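Local atomic coordinates of aminopentol aminotransferase (Sphingopyxis macrogoltabida, PDB entry 6HBS), a protein that catalyses the pyridoxal 5'-phosphate-dependent deamination of aminopentol, the hydrolysed form of the mycotoxin fumonisin B1, passing the amino group preferably to pyruvate. Residues 71-77 with 300-304; 354-360 with 410-416; 4-10 with 48-52. All blocks are in the same frame, centred on the assembly; numbering follows the deposited sequence.

Contact 1. Residues 71-77 with 300-304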
loop_
_atom_site.group_PDB
_atom_site.type_symbol
_atom_site.label_atom_id
_atom_site.label_comp_id
_atom_site.label_asym_id
_atom_site.label_seq_id
_atom_site.Cartn_x
_atom_site.Cartn_y
_atom_site.Cartn_z
ATOM N N GLN A 71 -5.718 -3.643 -21.158
ATOM C CA GLN A 71 -5.832 -2.683 -22.214
ATOM C C GLN A 71 -4.450 -2.503 -22.874
ATOM O O GLN A 71 -3.453 -2.264 -22.206
ATOM C CB GLN A 71 -6.362 -1.364 -21.677
ATOM C CG GLN A 71 -7.030 -0.486 -22.738
ATOM C CD GLN A 71 -6.064 0.445 -23.431
ATOM O OE1 GLN A 71 -4.863 0.478 -23.136
ATOM N NE2 GLN A 71 -6.582 1.208 -24.386
ATOM N N SER A 72 -4.397 -2.618 -24.204
ATOM C CA SER A 72 -3.151 -2.946 -24.853
ATOM C C SER A 72 -2.160 -1.771 -24.813
ATOM O O SER A 72 -0.949 -2.003 -24.674
ATOM C CB SER A 72 -3.441 -3.417 -26.276
ATOM O OG SER A 72 -3.778 -2.281 -27.043
ATOM N N GLU A 73 -2.641 -0.513 -24.865
ATOM C CA GLU A 73 -1.777 0.634 -24.797
ATOM C C GLU A 73 -1.146 0.795 -23.389
ATOM O O GLU A 73 0.035 1.127 -23.241
ATOM C CB GLU A 73 -2.533 1.883 -25.203
ATOM C CG GLU A 73 -3.132 1.825 -26.611
ATOM C CD GLU A 73 -4.175 2.919 -26.770
ATOM O OE1 GLU A 73 -3.826 3.977 -27.286
ATOM O OE2 GLU A 73 -5.313 2.740 -26.294
ATOM N N ILE A 74 -1.916 0.551 -22.341
ATOM C CA ILE A 74 -1.373 0.682 -20.998
ATOM C C ILE A 74 -0.386 -0.473 -20.740
ATOM O O ILE A 74 0.686 -0.217 -20.142
ATOM C CB ILE A 74 -2.516 0.772 -19.971
ATOM C CG1 ILE A 74 -3.316 2.060 -20.213
ATOM C CG2 ILE A 74 -1.987 0.667 -18.533
ATOM C CD1 ILE A 74 -4.754 1.964 -19.821
ATOM N N GLU A 75 -0.703 -1.691 -21.217
ATOM C CA GLU A 75 0.167 -2.815 -21.023
ATOM C C GLU A 75 1.466 -2.592 -21.803
ATOM O O GLU A 75 2.521 -2.980 -21.266
ATOM C CB GLU A 75 -0.469 -4.142 -21.436
ATOM C CG GLU A 75 -1.639 -4.538 -20.561
ATOM C CD GLU A 75 -1.380 -4.465 -19.055
ATOM O OE1 GLU A 75 -0.245 -4.758 -18.650
ATOM O OE2 GLU A 75 -2.307 -4.090 -18.304
ATOM N N ALA A 76 1.385 -1.929 -22.979
ATOM C CA ALA A 76 2.591 -1.516 -23.763
ATOM C C ALA A 76 3.462 -0.509 -22.988
ATOM O O ALA A 76 4.686 -0.634 -22.977
ATOM C CB ALA A 76 2.205 -0.970 -25.120
ATOM N N ALA A 77 2.835 0.483 -22.343
ATOM C CA ALA A 77 3.573 1.480 -21.588
ATOM C C ALA A 77 4.244 0.823 -20.384
ATOM O O ALA A 77 5.398 1.165 -20.078
ATOM C CB ALA A 77 2.686 2.628 -21.164
ATOM N N GLU A 300 0.201 6.678 -18.933
ATOM C CA GLU A 300 -0.505 6.321 -20.153
ATOM C C GLU A 300 -2.035 6.345 -19.944
ATOM O O GLU A 300 -2.770 6.760 -20.813
ATOM C CB GLU A 300 -0.024 4.961 -20.619
ATOM C CG GLU A 300 -0.651 4.483 -21.912
ATOM C CD GLU A 300 -0.336 5.313 -23.142
ATOM O OE1 GLU A 300 0.426 6.244 -23.045
ATOM O OE2 GLU A 300 -0.905 5.022 -24.185
ATOM N N THR A 301 -2.506 5.841 -18.799
ATOM C CA THR A 301 -3.913 5.947 -18.404
ATOM C C THR A 301 -4.353 7.417 -18.382
ATOM O O THR A 301 -5.372 7.754 -18.981
ATOM C CB THR A 301 -4.145 5.278 -17.049
ATOM O OG1 THR A 301 -3.727 3.916 -17.108
ATOM C CG2 THR A 301 -5.592 5.368 -16.632
ATOM N N LEU A 302 -3.584 8.303 -17.730
ATOM C CA LEU A 302 -3.944 9.706 -17.701
ATOM C C LEU A 302 -3.970 10.299 -19.128
ATOM O O LEU A 302 -4.818 11.159 -19.400
ATOM C CB LEU A 302 -2.995 10.513 -16.819
ATOM C CG LEU A 302 -3.024 10.227 -15.314
ATOM C CD1 LEU A 302 -1.941 11.029 -14.603
ATOM C CD2 LEU A 302 -4.399 10.490 -14.700
ATOM N N ARG A 303 -3.065 9.866 -20.025
ATOM C CA ARG A 303 -3.067 10.377 -21.412
ATOM C C ARG A 303 -4.391 9.985 -22.098
ATOM O O ARG A 303 -5.035 10.782 -22.773
ATOM C CB ARG A 303 -1.842 9.887 -22.209
ATOM C CG ARG A 303 -1.774 10.419 -23.644
ATOM C CD ARG A 303 -0.938 9.605 -24.620
ATOM N NE ARG A 303 -1.356 8.208 -24.797
ATOM C CZ ARG A 303 -2.383 7.806 -25.525
ATOM N NH1 ARG A 303 -3.158 8.690 -26.127
ATOM N NH2 ARG A 303 -2.648 6.521 -25.639
ATOM N N ILE A 304 -4.779 8.728 -21.953
ATOM C CA ILE A 304 -5.995 8.241 -22.519
ATOM C C ILE A 304 -7.204 9.010 -21.957
ATOM O O ILE A 304 -8.140 9.317 -22.710
ATOM C CB ILE A 304 -6.097 6.732 -22.325
ATOM C CG1 ILE A 304 -5.023 6.020 -23.156
ATOM C CG2 ILE A 304 -7.491 6.224 -22.644
ATOM C CD1 ILE A 304 -4.946 4.570 -22.927
#
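Two glutamates of different helices, Glu73 and Glu300, are brought within reach of one guanidinium, that of Arg303. The arginine takes Glu300 side-on, NE to OE1 and NH2 to OE2, the latter bond 2.7 Å long; both nitrogens approach from above the carboxylate plane, although its two oxygens lie close to the guanidinium plane. Across the helices, Arg303 NH2 reaches Glu73 OE1 only weakly, at 3.3 Å, with the two planes 55° apart. Glu73 OE1 and Glu300 OE2 stand 4.4 Å from each other, a like-charge approach that the shared arginine probably offsets. Glu300 CG lies anti to the backbone N (chi1 -178°), and a bend at chi2 turns the carboxylate along its own helix toward Arg303, one turn on, while CB rests on Ala77 CB at 3.6 Å. Shortening Glu300 to an alanine here removes the side-on partner, and the Arg303 guanidinium, still bridged through NH1 to Glu307, is likely to turn more freely and hold Glu73 less well. Below the charges, Ile74 packs through CG1 on Ile304 CD1 and sets CD1 against Thr301 OG1, whose polar partner is Ala297 O. Gln71, the N-cap, accepts from Ile74 N through OE1 (3.1 Å), and its NE2 donates to Glu73 OE2 (2.8 Å), steadying that carboxylate. The contact is a near-antiparallel helix pair, axes 9.7 Å apart at 147°, with an apolar underside and a salt-bridge network along its outer edge.

Contact 2. Residues 354-360 with 410-416; sequences DFRIGYA and LQPHPIL
Leu410 and Ala360 meet through their methyls, CD2 to CB at 3.6 Å, at one end of the apolar part of the contact, where Leu410 CD1 also lies near Ile357. At the other end Leu416 sets CD2 against the hydroxyl end of Tyr359, 3.5 Å from OH, and His413 brings CB to within 3.6 Å of Tyr359 CE2. The Tyr359 and His413 rings are oblique to one another, and the tyrosine hydroxyl is hydrogen-bonded to Leu30 O. Outward from here a water joins the backbones, donating to Asp354 O and accepting from His413 N. The polar edge belongs to Arg356. With CG lodged between the backbone N and carbonyl carbon (chi1 84°), its chain runs alongside Pro412, whose CD sits over the centre of one guanidinium face. NH1 donates to Leu410 O at 2.9 Å, tilted from both the guanidinium and carbonyl planes. From the same group NE and NH2 hold Asp354 side-on, NH2 to OD2 measuring 2.8 Å, each oxygen offering its syn lone pair. Asp354 OD1 also accepts from Arg356 N, closing an Asx turn, while Pro412 CB touches OD2 at 3.6 Å. The last modelled segment, extended over 410-413 and then turning at 414-416, thus lies against the first turn of helix 356-367, whose Ile357 and Ala360 also pack on Val403 of helix 386-405, while Phe355 meets Phe348 of strand 346-349 and Phe202 edge-to-face.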
loop_
_atom_site.group_PDB
_atom_site.type_symbol
_atom_site.label_atom_id
_atom_site.label_comp_id
_atom_site.label_asym_id
_atom_site.label_seq_id
_atom_site.Cartn_x
_atom_site.Cartn_y
_atom_site.Cartn_z
ATOM N N ASP A 354 -34.528 -6.567 3.939
ATOM C CA ASP A 354 -33.477 -7.520 4.316
ATOM C C ASP A 354 -32.700 -8.015 3.085
ATOM O O ASP A 354 -31.914 -8.961 3.186
ATOM C CB ASP A 354 -34.006 -8.679 5.158
ATOM C CG ASP A 354 -35.014 -9.551 4.444
ATOM O OD1 ASP A 354 -35.209 -9.375 3.215
ATOM O OD2 ASP A 354 -35.565 -10.424 5.127
ATOM N N PHE A 355 -32.928 -7.381 1.931
ATOM C CA PHE A 355 -32.131 -7.604 0.710
ATOM C C PHE A 355 -32.369 -8.991 0.108
ATOM O O PHE A 355 -31.682 -9.358 -0.854
ATOM C CB PHE A 355 -30.637 -7.341 0.960
ATOM C CG PHE A 355 -30.306 -5.872 0.989
ATOM C CD1 PHE A 355 -30.550 -5.118 2.132
ATOM C CD2 PHE A 355 -29.789 -5.233 -0.132
ATOM C CE1 PHE A 355 -30.295 -3.758 2.158
ATOM C CE2 PHE A 355 -29.524 -3.873 -0.099
ATOM C CZ PHE A 355 -29.763 -3.139 1.046
ATOM N N ARG A 356 -33.395 -9.720 0.561
ATOM C CA ARG A 356 -33.610 -11.098 0.055
ATOM C C ARG A 356 -33.937 -11.098 -1.455
ATOM O O ARG A 356 -33.527 -12.047 -2.168
ATOM C CB ARG A 356 -34.685 -11.831 0.867
ATOM C CG ARG A 356 -36.116 -11.550 0.436
ATOM C CD ARG A 356 -37.153 -12.326 1.242
ATOM N NE ARG A 356 -37.143 -11.953 2.651
ATOM C CZ ARG A 356 -37.661 -12.688 3.635
ATOM N NH1 ARG A 356 -38.188 -13.874 3.383
ATOM N NH2 ARG A 356 -37.649 -12.231 4.872
ATOM N N ILE A 357 -34.639 -10.065 -1.948
ATOM C CA ILE A 357 -34.985 -9.970 -3.377
ATOM C C ILE A 357 -33.734 -9.641 -4.201
ATOM O O ILE A 357 -33.477 -10.268 -5.220
ATOM C CB ILE A 357 -36.081 -8.938 -3.665
ATOM C CG1 ILE A 357 -37.344 -9.174 -2.829
ATOM C CG2 ILE A 357 -36.396 -8.936 -5.148
ATOM C CD1 ILE A 357 -38.408 -8.100 -3.038
ATOM N N GLY A 358 -32.996 -8.612 -3.761
ATOM C CA GLY A 358 -31.786 -8.161 -4.409
ATOM C C GLY A 358 -30.738 -9.258 -4.511
ATOM O O GLY A 358 -30.055 -9.369 -5.538
ATOM N N TYR A 359 -30.593 -10.018 -3.428
ATOM C CA TYR A 359 -29.647 -11.113 -3.339
ATOM C C TYR A 359 -30.017 -12.160 -4.381
ATOM O O TYR A 359 -29.161 -12.640 -5.183
ATOM C CB TYR A 359 -29.587 -11.658 -1.907
ATOM C CG TYR A 359 -28.553 -10.989 -1.040
ATOM C CD1 TYR A 359 -28.416 -9.608 -1.002
ATOM C CD2 TYR A 359 -27.651 -11.739 -0.301
ATOM C CE1 TYR A 359 -27.458 -8.996 -0.196
ATOM C CE2 TYR A 359 -26.664 -11.142 0.477
ATOM C CZ TYR A 359 -26.578 -9.768 0.547
ATOM O OH TYR A 359 -25.595 -9.183 1.289
ATOM N N ALA A 360 -31.310 -12.489 -4.418
ATOM C CA ALA A 360 -31.775 -13.569 -5.296
ATOM C C ALA A 360 -31.591 -13.159 -6.771
ATOM O O ALA A 360 -31.148 -13.961 -7.605
ATOM C CB ALA A 360 -33.216 -13.912 -4.966
ATOM N N LEU A 410 -38.187 -17.137 -1.050
ATOM C CA LEU A 410 -36.963 -16.310 -0.892
ATOM C C LEU A 410 -36.619 -16.172 0.590
ATOM O O LEU A 410 -37.500 -15.933 1.403
ATOM C CB LEU A 410 -37.185 -14.927 -1.511
ATOM C CG LEU A 410 -37.314 -14.902 -3.032
ATOM C CD1 LEU A 410 -37.445 -13.467 -3.541
ATOM C CD2 LEU A 410 -36.138 -15.627 -3.678
ATOM N N GLN A 411 -35.325 -16.284 0.905
ATOM C CA GLN A 411 -34.801 -16.220 2.276
ATOM C C GLN A 411 -33.753 -15.116 2.366
ATOM O O GLN A 411 -32.990 -14.936 1.422
ATOM C CB GLN A 411 -34.104 -17.528 2.661
ATOM C CG GLN A 411 -34.983 -18.765 2.590
ATOM C CD GLN A 411 -35.665 -19.004 3.911
ATOM O OE1 GLN A 411 -36.457 -18.184 4.374
ATOM N NE2 GLN A 411 -35.344 -20.128 4.534
ATOM N N PRO A 412 -33.616 -14.405 3.514
ATOM C CA PRO A 412 -32.488 -13.491 3.716
ATOM C C PRO A 412 -31.187 -14.292 3.896
ATOM O O PRO A 412 -31.219 -15.465 4.249
ATOM C CB PRO A 412 -32.858 -12.717 4.997
ATOM C CG PRO A 412 -33.749 -13.685 5.759
ATOM C CD PRO A 412 -34.500 -14.464 4.692
ATOM N N HIS A 413 -30.054 -13.648 3.636
ATOM C CA HIS A 413 -28.747 -14.241 3.848
ATOM C C HIS A 413 -28.513 -14.452 5.349
ATOM O O HIS A 413 -28.650 -13.496 6.108
ATOM C CB HIS A 413 -27.706 -13.313 3.213
ATOM C CG HIS A 413 -26.320 -13.855 3.245
ATOM N ND1 HIS A 413 -25.535 -13.789 4.383
ATOM C CD2 HIS A 413 -25.595 -14.481 2.288
ATOM C CE1 HIS A 413 -24.367 -14.348 4.112
ATOM N NE2 HIS A 413 -24.373 -14.774 2.828
ATOM N N PRO A 414 -28.155 -15.675 5.833
ATOM C CA PRO A 414 -28.050 -15.936 7.277
ATOM C C PRO A 414 -27.111 -14.974 8.027
ATOM O O PRO A 414 -27.539 -14.322 8.994
ATOM C CB PRO A 414 -27.501 -17.375 7.384
ATOM C CG PRO A 414 -26.989 -17.713 5.980
ATOM C CD PRO A 414 -27.823 -16.869 5.036
ATOM N N ILE A 415 -25.856 -14.881 7.558
ATOM C CA ILE A 415 -24.820 -14.051 8.196
ATOM C C ILE A 415 -25.296 -12.589 8.224
ATOM O O ILE A 415 -25.070 -11.883 9.213
ATOM C CB ILE A 415 -23.440 -14.223 7.515
ATOM C CG1 ILE A 415 -22.884 -15.647 7.680
ATOM C CG2 ILE A 415 -22.447 -13.173 8.009
ATOM C CD1 ILE A 415 -22.979 -16.526 6.442
ATOM N N LEU A 416 -25.970 -12.153 7.152
ATOM C CA LEU A 416 -26.601 -10.832 7.074
ATOM C C LEU A 416 -27.992 -10.890 7.725
ATOM O O LEU A 416 -28.131 -10.835 8.941
ATOM C CB LEU A 416 -26.695 -10.431 5.600
ATOM C CG LEU A 416 -27.443 -9.132 5.320
ATOM C CD1 LEU A 416 -26.545 -7.942 5.564
ATOM C CD2 LEU A 416 -27.973 -9.118 3.903
HETATM O O HOH W 1 -30.406 -11.072 1.981
#

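Contact 3. Residues 4-10 with 48-52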
loop_
_atom_site.group_PDB
_atom_site.type_symbol
_atom_site.label_atom_id
_atom_site.label_comp_id
_atom_site.label_asym_id
_atom_site.label_seq_id
_atom_site.Cartn_x
_atom_site.Cartn_y
_atom_site.Cartn_z
ATOM N N GLY A 4 -18.968 -26.067 -9.527
ATOM C CA GLY A 4 -17.651 -25.401 -9.448
ATOM C C GLY A 4 -16.634 -26.277 -8.741
ATOM O O GLY A 4 -16.332 -26.043 -7.578
ATOM N N THR A 5 -16.112 -27.283 -9.456
ATOM C CA THR A 5 -15.155 -28.255 -8.915
ATOM C C THR A 5 -13.883 -27.540 -8.420
ATOM O O THR A 5 -13.427 -27.779 -7.273
ATOM C CB THR A 5 -14.838 -29.344 -9.949
ATOM O OG1 THR A 5 -15.984 -30.189 -9.994
ATOM C CG2 THR A 5 -13.624 -30.185 -9.618
ATOM N N ARG A 6 -13.309 -26.695 -9.284
ATOM C CA ARG A 6 -12.076 -25.967 -8.982
ATOM C C ARG A 6 -12.369 -24.976 -7.853
ATOM O O ARG A 6 -11.589 -24.877 -6.927
ATOM C CB ARG A 6 -11.470 -25.309 -10.225
ATOM C CG ARG A 6 -10.952 -26.327 -11.236
ATOM C CD ARG A 6 -10.086 -25.737 -12.343
ATOM N NE ARG A 6 -8.764 -25.396 -11.826
ATOM C CZ ARG A 6 -8.224 -24.164 -11.769
ATOM N NH1 ARG A 6 -8.791 -23.112 -12.356
ATOM N NH2 ARG A 6 -7.072 -24.011 -11.136
ATOM N N GLN A 7 -13.520 -24.305 -7.903
ATOM C CA GLN A 7 -13.864 -23.306 -6.875
ATOM C C GLN A 7 -13.953 -23.968 -5.493
ATOM O O GLN A 7 -13.485 -23.408 -4.483
ATOM C CB GLN A 7 -15.179 -22.603 -7.223
ATOM C CG GLN A 7 -15.454 -21.332 -6.439
ATOM C CD GLN A 7 -14.513 -20.178 -6.714
ATOM O OE1 GLN A 7 -14.102 -19.472 -5.782
ATOM N NE2 GLN A 7 -14.181 -19.962 -7.985
ATOM N N LYS A 8 -14.576 -25.148 -5.453
ATOM C CA LYS A 8 -14.786 -25.846 -4.231
ATOM C C LYS A 8 -13.432 -26.258 -3.622
ATOM O O LYS A 8 -13.272 -26.174 -2.380
ATOM C CB LYS A 8 -15.680 -27.067 -4.458
ATOM C CG LYS A 8 -15.865 -27.909 -3.207
ATOM C CD LYS A 8 -16.647 -29.179 -3.403
ATOM C CE LYS A 8 -17.014 -29.821 -2.081
ATOM N NZ LYS A 8 -17.252 -31.272 -2.247
ATOM N N ASP A 9 -12.530 -26.780 -4.471
ATOM C CA ASP A 9 -11.165 -27.206 -4.078
ATOM C C ASP A 9 -10.433 -25.997 -3.463
ATOM O O ASP A 9 -9.806 -26.115 -2.389
ATOM C CB ASP A 9 -10.362 -27.759 -5.265
ATOM C CG ASP A 9 -8.920 -28.162 -4.956
ATOM O OD1 ASP A 9 -8.731 -29.018 -4.076
ATOM O OD2 ASP A 9 -7.987 -27.545 -5.547
ATOM N N LEU A 10 -10.514 -24.861 -4.172
ATOM C CA LEU A 10 -9.815 -23.638 -3.827
ATOM C C LEU A 10 -10.359 -23.093 -2.501
ATOM O O LEU A 10 -9.584 -22.687 -1.666
ATOM C CB LEU A 10 -9.964 -22.625 -4.964
ATOM C CG LEU A 10 -9.018 -22.838 -6.144
ATOM C CD1 LEU A 10 -9.429 -21.980 -7.327
ATOM C CD2 LEU A 10 -7.574 -22.533 -5.746
ATOM N N TRP A 48 -13.268 -14.344 -15.695
ATOM C CA TRP A 48 -13.544 -15.775 -15.680
ATOM C C TRP A 48 -13.176 -16.330 -14.305
ATOM O O TRP A 48 -12.067 -16.044 -13.809
ATOM C CB TRP A 48 -12.723 -16.492 -16.753
ATOM C CG TRP A 48 -13.153 -16.281 -18.177
ATOM C CD1 TRP A 48 -13.833 -17.188 -18.933
ATOM C CD2 TRP A 48 -12.891 -15.161 -19.039
ATOM N NE1 TRP A 48 -14.034 -16.706 -20.190
ATOM C CE2 TRP A 48 -13.474 -15.465 -20.289
ATOM C CE3 TRP A 48 -12.268 -13.926 -18.888
ATOM C CZ2 TRP A 48 -13.466 -14.578 -21.357
ATOM C CZ3 TRP A 48 -12.242 -13.045 -19.947
ATOM C CH2 TRP A 48 -12.828 -13.373 -21.176
ATOM N N ASP A 49 -14.082 -17.101 -13.710
ATOM C CA ASP A 49 -13.860 -17.709 -12.418
ATOM C C ASP A 49 -12.913 -18.901 -12.594
ATOM O O ASP A 49 -12.476 -19.196 -13.746
ATOM C CB ASP A 49 -15.181 -18.058 -11.735
ATOM C CG ASP A 49 -16.042 -19.119 -12.410
ATOM O OD1 ASP A 49 -15.512 -19.924 -13.234
ATOM O OD2 ASP A 49 -17.227 -19.133 -12.085
ATOM N N ALA A 50 -12.561 -19.554 -11.469
ATOM C CA ALA A 50 -11.589 -20.674 -11.478
ATOM C C ALA A 50 -12.070 -21.811 -12.406
ATOM O O ALA A 50 -11.252 -22.565 -12.885
ATOM C CB ALA A 50 -11.390 -21.202 -10.087
ATOM N N ASP A 51 -13.391 -21.949 -12.584
ATOM C CA ASP A 51 -14.009 -23.033 -13.391
ATOM C C ASP A 51 -14.303 -22.568 -14.816
ATOM O O ASP A 51 -15.050 -23.231 -15.526
ATOM C CB ASP A 51 -15.255 -23.583 -12.686
ATOM C CG ASP A 51 -14.911 -24.408 -11.461
ATOM O OD1 ASP A 51 -14.420 -25.539 -11.634
ATOM O OD2 ASP A 51 -15.090 -23.902 -10.324
ATOM N N GLU A 52 -13.708 -21.438 -15.218
ATOM C CA GLU A 52 -13.699 -20.897 -16.571
ATOM C C GLU A 52 -15.089 -20.412 -17.021
ATOM O O GLU A 52 -15.337 -20.292 -18.223
ATOM C CB GLU A 52 -13.144 -21.925 -17.561
ATOM C CG GLU A 52 -12.390 -21.276 -18.706
ATOM C CD GLU A 52 -11.097 -20.581 -18.313
ATOM O OE1 GLU A 52 -10.689 -20.727 -17.157
ATOM O OE2 GLU A 52 -10.516 -19.899 -19.154
#
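Asp51 turns its CG anti to its own carbonyl carbon (chi1 -72°), which presents the carboxylate to backbone N-H groups in the first turn of helix 5-17, and Arg6, with its CG likewise beside the backbone N (chi1 -67°) and a bend at chi3, brings its guanidinium round to Ala50. The two oxygens of Asp51 each take one of two successive amides. OD1 accepts from Arg6 N at 2.8 Å through its syn lone pair, and OD2 from Gln7 N at 2.9 Å, also on the syn side but 24° out of the carboxylate plane. The carboxylate also presses close to the start of the chain, OD2 lying 3.1 Å from Gly4 CA. Although Arg6 and Asp51 carry opposite charges, their side chains slide past each other in opposite directions, and the charged ends do not meet. Instead Arg6 NH1 donates to Ala50 O at 2.6 Å, in the carbonyl plane and on a lone pair, and the same nitrogen forms a salt bridge with Glu93 of the second subunit. Beside these bonds Ala50 CB fits tightly against Leu10 CD1, 3.5 Å away, and lies 3.7 Å from Gln7 NE2; the OE1 of Gln7 is held by the backbone N-H groups of Gln37 and Phe38. The segment 48-52 makes its approach as a type I beta turn, Asp49 to Glu52, leaving strand 46-49, with Asp49 OD1 bonded weakly to Asp51 N inside it. With its carboxylate on amides at the N-terminus of helix 5-17, Asp51 probably gains from the positive end of the helix dipole, which would favour its charged form and help fix the helix on the turn, while Arg6 extends the attachment to the neighbouring subunit.

In the fold
None of the three contacts is wholly core: contacts 1 and 3 are partly buried, whereas contact 2 lies at the surface. They share no helix or strand and do not touch, the nearest atoms of contacts 1 and 3 being about 12 Å apart, and contacts 1 and 2 lie on opposite sides of the chain's centre. Contact 1 joins two helices with no backbone hydrogen bond between them, mainly through side chains; contacts 2 and 3 fasten the two ends of the modelled chain, and in each an arginine binds a backbone carbonyl. In contact 2 a carboxylate pairs with that arginine, whereas in contact 3 it binds helix amides. Contact 3 alone carries a salt bridge to the second subunit.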